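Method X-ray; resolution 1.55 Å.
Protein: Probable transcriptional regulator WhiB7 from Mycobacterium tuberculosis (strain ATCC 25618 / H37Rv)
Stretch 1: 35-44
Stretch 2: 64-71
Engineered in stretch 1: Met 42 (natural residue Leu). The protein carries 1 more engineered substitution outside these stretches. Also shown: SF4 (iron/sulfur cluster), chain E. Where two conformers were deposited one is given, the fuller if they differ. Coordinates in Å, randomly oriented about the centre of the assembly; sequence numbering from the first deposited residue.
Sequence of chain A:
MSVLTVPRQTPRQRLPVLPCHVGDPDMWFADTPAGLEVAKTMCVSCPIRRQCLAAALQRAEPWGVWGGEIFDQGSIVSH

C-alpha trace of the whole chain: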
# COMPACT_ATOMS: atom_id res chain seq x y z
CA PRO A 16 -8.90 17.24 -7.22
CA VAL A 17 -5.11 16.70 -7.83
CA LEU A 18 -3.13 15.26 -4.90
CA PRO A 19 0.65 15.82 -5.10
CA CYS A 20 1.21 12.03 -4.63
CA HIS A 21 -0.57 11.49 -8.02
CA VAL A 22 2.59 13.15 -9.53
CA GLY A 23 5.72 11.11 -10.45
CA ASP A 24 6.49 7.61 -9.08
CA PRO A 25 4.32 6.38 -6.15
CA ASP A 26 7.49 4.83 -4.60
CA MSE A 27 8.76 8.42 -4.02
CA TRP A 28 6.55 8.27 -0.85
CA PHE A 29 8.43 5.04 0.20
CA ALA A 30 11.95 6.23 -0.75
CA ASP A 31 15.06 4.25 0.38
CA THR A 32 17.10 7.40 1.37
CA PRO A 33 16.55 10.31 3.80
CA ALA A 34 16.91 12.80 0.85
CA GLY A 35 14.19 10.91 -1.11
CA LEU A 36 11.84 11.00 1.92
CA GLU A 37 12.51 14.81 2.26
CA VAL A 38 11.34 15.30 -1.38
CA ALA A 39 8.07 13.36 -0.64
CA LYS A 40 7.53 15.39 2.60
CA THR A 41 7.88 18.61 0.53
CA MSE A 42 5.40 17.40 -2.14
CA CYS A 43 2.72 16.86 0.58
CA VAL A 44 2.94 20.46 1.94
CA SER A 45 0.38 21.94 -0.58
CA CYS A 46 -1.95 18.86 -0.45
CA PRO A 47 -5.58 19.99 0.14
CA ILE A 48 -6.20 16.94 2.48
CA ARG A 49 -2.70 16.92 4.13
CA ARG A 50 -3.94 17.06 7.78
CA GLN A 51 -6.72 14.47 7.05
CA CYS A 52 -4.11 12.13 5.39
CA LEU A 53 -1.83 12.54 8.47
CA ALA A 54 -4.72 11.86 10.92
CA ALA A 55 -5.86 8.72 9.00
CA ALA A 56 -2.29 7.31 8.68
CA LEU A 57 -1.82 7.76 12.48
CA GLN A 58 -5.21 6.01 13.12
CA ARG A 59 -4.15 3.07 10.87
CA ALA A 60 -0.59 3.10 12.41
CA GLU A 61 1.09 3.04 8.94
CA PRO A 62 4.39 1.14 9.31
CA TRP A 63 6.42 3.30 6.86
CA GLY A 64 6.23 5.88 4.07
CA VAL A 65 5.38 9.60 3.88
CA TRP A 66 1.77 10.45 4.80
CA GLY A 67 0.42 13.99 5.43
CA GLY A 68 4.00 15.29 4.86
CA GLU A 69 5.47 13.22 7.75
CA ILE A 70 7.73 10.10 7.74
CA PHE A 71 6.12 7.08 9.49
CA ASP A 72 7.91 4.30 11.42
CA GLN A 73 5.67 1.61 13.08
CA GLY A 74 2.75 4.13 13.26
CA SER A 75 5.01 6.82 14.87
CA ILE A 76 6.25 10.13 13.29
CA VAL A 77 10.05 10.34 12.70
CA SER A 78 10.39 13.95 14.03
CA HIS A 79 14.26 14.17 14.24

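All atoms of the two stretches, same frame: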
# COMPACT_ATOMS: atom_id res chain seq x y z
N GLY A 35 15.41 11.30 -0.39
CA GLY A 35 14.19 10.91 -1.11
C GLY A 35 12.96 11.16 -0.26
O GLY A 35 11.94 11.63 -0.81
N LEU A 36 13.01 10.81 1.02
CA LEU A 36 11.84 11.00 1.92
C LEU A 36 11.57 12.50 2.10
O LEU A 36 10.39 12.88 2.18
CB LEU A 36 12.08 10.28 3.26
CG LEU A 36 12.08 8.75 3.18
CD1 LEU A 36 12.44 8.15 4.53
CD2 LEU A 36 10.73 8.22 2.71
N GLU A 37 12.62 13.33 2.11
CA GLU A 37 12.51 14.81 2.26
C GLU A 37 11.76 15.39 1.05
O GLU A 37 10.93 16.28 1.25
CB GLU A 37 13.89 15.44 2.38
CG GLU A 37 13.88 16.77 3.12
CD GLU A 37 15.17 17.57 3.01
OE1 GLU A 37 15.26 18.62 3.67
OE2 GLU A 37 16.06 17.14 2.26
N VAL A 38 12.07 14.90 -0.14
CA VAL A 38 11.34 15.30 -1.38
C VAL A 38 9.85 14.99 -1.20
O VAL A 38 9.02 15.89 -1.41
CB VAL A 38 11.94 14.63 -2.63
CG1 VAL A 38 11.04 14.79 -3.84
CG2 VAL A 38 13.33 15.15 -2.94
N ALA A 39 9.49 13.77 -0.80
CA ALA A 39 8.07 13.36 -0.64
C ALA A 39 7.40 14.26 0.41
O ALA A 39 6.27 14.72 0.17
CB ALA A 39 7.98 11.90 -0.27
N LYS A 40 8.07 14.50 1.54
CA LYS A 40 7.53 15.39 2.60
C LYS A 40 7.21 16.76 2.00
O LYS A 40 6.18 17.36 2.38
CB LYS A 40 8.52 15.55 3.75
CG LYS A 40 8.58 14.38 4.71
CD LYS A 40 9.52 14.63 5.85
CE LYS A 40 9.04 15.71 6.79
NZ LYS A 40 9.87 15.73 8.02
N THR A 41 8.05 17.25 1.10
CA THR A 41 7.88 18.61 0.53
C THR A 41 6.69 18.60 -0.43
O THR A 41 5.90 19.57 -0.43
CB THR A 41 9.18 19.09 -0.13
OG1 THR A 41 10.18 19.10 0.88
CG2 THR A 41 9.05 20.47 -0.74
N MSE A 42 6.54 17.53 -1.20
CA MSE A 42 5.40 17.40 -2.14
C MSE A 42 4.09 17.55 -1.37
O MSE A 42 3.18 18.19 -1.89
CB MSE A 42 5.42 16.04 -2.84
CG MSE A 42 6.62 15.83 -3.72
SE MSE A 42 6.53 16.83 -5.38
CE MSE A 42 5.39 15.63 -6.44
N CYS A 43 3.98 16.92 -0.19
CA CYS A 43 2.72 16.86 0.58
C CYS A 43 2.30 18.25 1.07
O CYS A 43 1.13 18.43 1.40
CB CYS A 43 2.85 15.94 1.80
SG CYS A 43 2.93 14.17 1.42
N VAL A 44 3.21 19.21 1.17
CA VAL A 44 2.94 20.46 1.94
C VAL A 44 1.69 21.16 1.40
O VAL A 44 0.92 21.69 2.22
CB VAL A 44 4.16 21.39 1.96
CG1 VAL A 44 3.83 22.76 2.54
CG2 VAL A 44 5.31 20.75 2.73
N GLY A 64 6.62 5.01 5.18
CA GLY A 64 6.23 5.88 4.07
C GLY A 64 5.94 7.29 4.55
O GLY A 64 5.89 7.54 5.79
N VAL A 65 5.73 8.18 3.60
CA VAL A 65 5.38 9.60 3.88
C VAL A 65 3.87 9.75 3.71
O VAL A 65 3.33 9.44 2.65
CB VAL A 65 6.19 10.58 3.02
CG1 VAL A 65 5.66 12.00 3.14
CG2 VAL A 65 7.66 10.51 3.40
N TRP A 66 3.22 10.23 4.76
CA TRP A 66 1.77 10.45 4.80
C TRP A 66 1.58 11.82 5.44
O TRP A 66 2.21 12.05 6.47
CB TRP A 66 1.06 9.37 5.62
CG TRP A 66 1.37 7.96 5.26
CD1 TRP A 66 2.51 7.28 5.57
CD2 TRP A 66 0.52 7.03 4.56
NE1 TRP A 66 2.44 6.00 5.10
CE2 TRP A 66 1.23 5.82 4.49
CE3 TRP A 66 -0.76 7.10 4.01
CZ2 TRP A 66 0.70 4.69 3.86
CZ3 TRP A 66 -1.29 5.99 3.41
CH2 TRP A 66 -0.57 4.80 3.33
N GLY A 67 0.72 12.67 4.86
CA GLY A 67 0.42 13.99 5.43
C GLY A 67 1.69 14.79 5.66
O GLY A 67 1.73 15.57 6.63
N GLY A 68 2.72 14.55 4.84
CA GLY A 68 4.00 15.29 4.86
C GLY A 68 4.87 14.91 6.04
O GLY A 68 5.79 15.67 6.36
N GLU A 69 4.61 13.76 6.66
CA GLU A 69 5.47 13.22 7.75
C GLU A 69 5.97 11.81 7.40
O GLU A 69 5.24 11.03 6.78
CB GLU A 69 4.69 13.20 9.07
CG GLU A 69 4.26 14.59 9.54
CD GLU A 69 5.38 15.56 9.85
OE1 GLU A 69 6.53 15.12 10.08
OE2 GLU A 69 5.09 16.78 9.91
N ILE A 70 7.18 11.47 7.86
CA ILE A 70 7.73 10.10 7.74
C ILE A 70 7.16 9.24 8.86
O ILE A 70 7.28 9.64 10.03
CB ILE A 70 9.27 10.11 7.77
CG1 ILE A 70 9.83 10.88 6.57
CG2 ILE A 70 9.82 8.69 7.87
CD1 ILE A 70 11.19 11.45 6.82
N PHE A 71 6.64 8.07 8.51
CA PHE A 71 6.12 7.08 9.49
C PHE A 71 7.12 5.96 9.73
O PHE A 71 7.87 5.56 8.83
CB PHE A 71 4.78 6.53 9.02
CG PHE A 71 3.62 7.44 9.32
CD1 PHE A 71 3.53 8.69 8.72
CD2 PHE A 71 2.62 7.05 10.20
CE1 PHE A 71 2.47 9.53 9.01
CE2 PHE A 71 1.55 7.89 10.48
CZ PHE A 71 1.47 9.12 9.87
FE1 SF4 E . -1.74 14.46 0.18
FE2 SF4 E . -0.76 12.18 -0.90
FE3 SF4 E . -1.45 12.29 1.76
FE4 SF4 E . 0.77 13.64 0.84
S1 SF4 E . 0.34 11.45 0.81
S2 SF4 E . -0.79 14.36 2.18
S3 SF4 E . 0.05 14.26 -1.12
S4 SF4 E . -2.72 12.50 0.03
O HOH W 1 5.98 18.04 5.09
O HOH W 2 8.50 13.50 9.55
O HOH W 3 8.05 17.66 9.55

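A helix packs against a tight β-hairpin through a small apolar patch, with no direct hydrogen bond between them; a long salt bridge and three waters join the polar groups beside it, and the iron-sulfur cluster touches both stretches at one end. The surface buried is modest, 419 Å² summed over both sides, and the axes of helix 35-43 and strand 69-71 cross at 129°, approaching to 8.5 Å.

The helix presents Leu 36, Ala 39, Lys 40 and Cys 43, residues at positions i, i+3, i+4 and i+7, which a helix gathers on one side. Val 65 is the hub of the hairpin's reply. Its CB points toward the helix, and chi1 near 170° (t) lets both methyls make contact: Val 65 CG2 lies 3.9 Å from Leu 36 CD2 and 3.9 Å from Ala 39 CB, while Val 65 CG1 lies 3.8 Å from the backbone atom Lys 40 N and 3.9 Å from Cys 43 SG. A compact branched side chain fits this buried spot, and the single methyl of Ala 39 points toward the hairpin to meet it. Ile 70 extends the patch, its CD1 sitting 3.9 Å from Leu 36 CB and 3.7 Å from Lys 40 CD, so the lysine's aliphatic chain serves as part of the apolar surface.

The hairpin turns through a type I' bend from Trp 66 to Glu 69, closed by Trp 66 N to Glu 69 O and Glu 69 N to Trp 66 O, both 3.0 Å. Its central residues, Gly 67 and Gly 68, have positive phi, which favours glycine. Gly 68 has a second reason: its CA lies 3.3 Å from Cys 43 CB, and a CB on Gly 68 would itself fall 3.3 Å from that same Cys 43 CB, a tight fit. Here the backbones come nearest, Lys 40 CA and Gly 68 CA being 4.2 Å apart. Water 1 bridges the two stretches beside this point, donating to Lys 40 O (2.8 Å) and Gly 68 O (2.7 Å).

Lys 40 is the most heavily covered residue of its stretch. From a CB directed sideways its side chain runs along the hairpin, Lys 40 CE passing 3.3 Å from Gly 68 O and Lys 40 NZ reaching 4.0 Å from Glu 69 OE1, a long salt bridge. Glu 69 starts with its CB pointing away, but its end comes nearer the helix. Waters 2 and 3 fill in the spacing: both accept from Lys 40 NZ (3.0 and 3.1 Å) and donate to Glu 69 OE1 (2.6 and 3.0 Å), and water 2 also accepts from Ile 70 N at 3.0 Å.

At the cluster end, Cys 43 SG binds FE4 of SF4 at 2.3 Å, while Gly 67 CA lies 3.5 Å from cluster sulfur S2. The same cysteine thus packs against the turn and ligates the metal. Thr 41 and the engineered Met 42, a selenomethionine whose end leads away, make no contact with the hairpin.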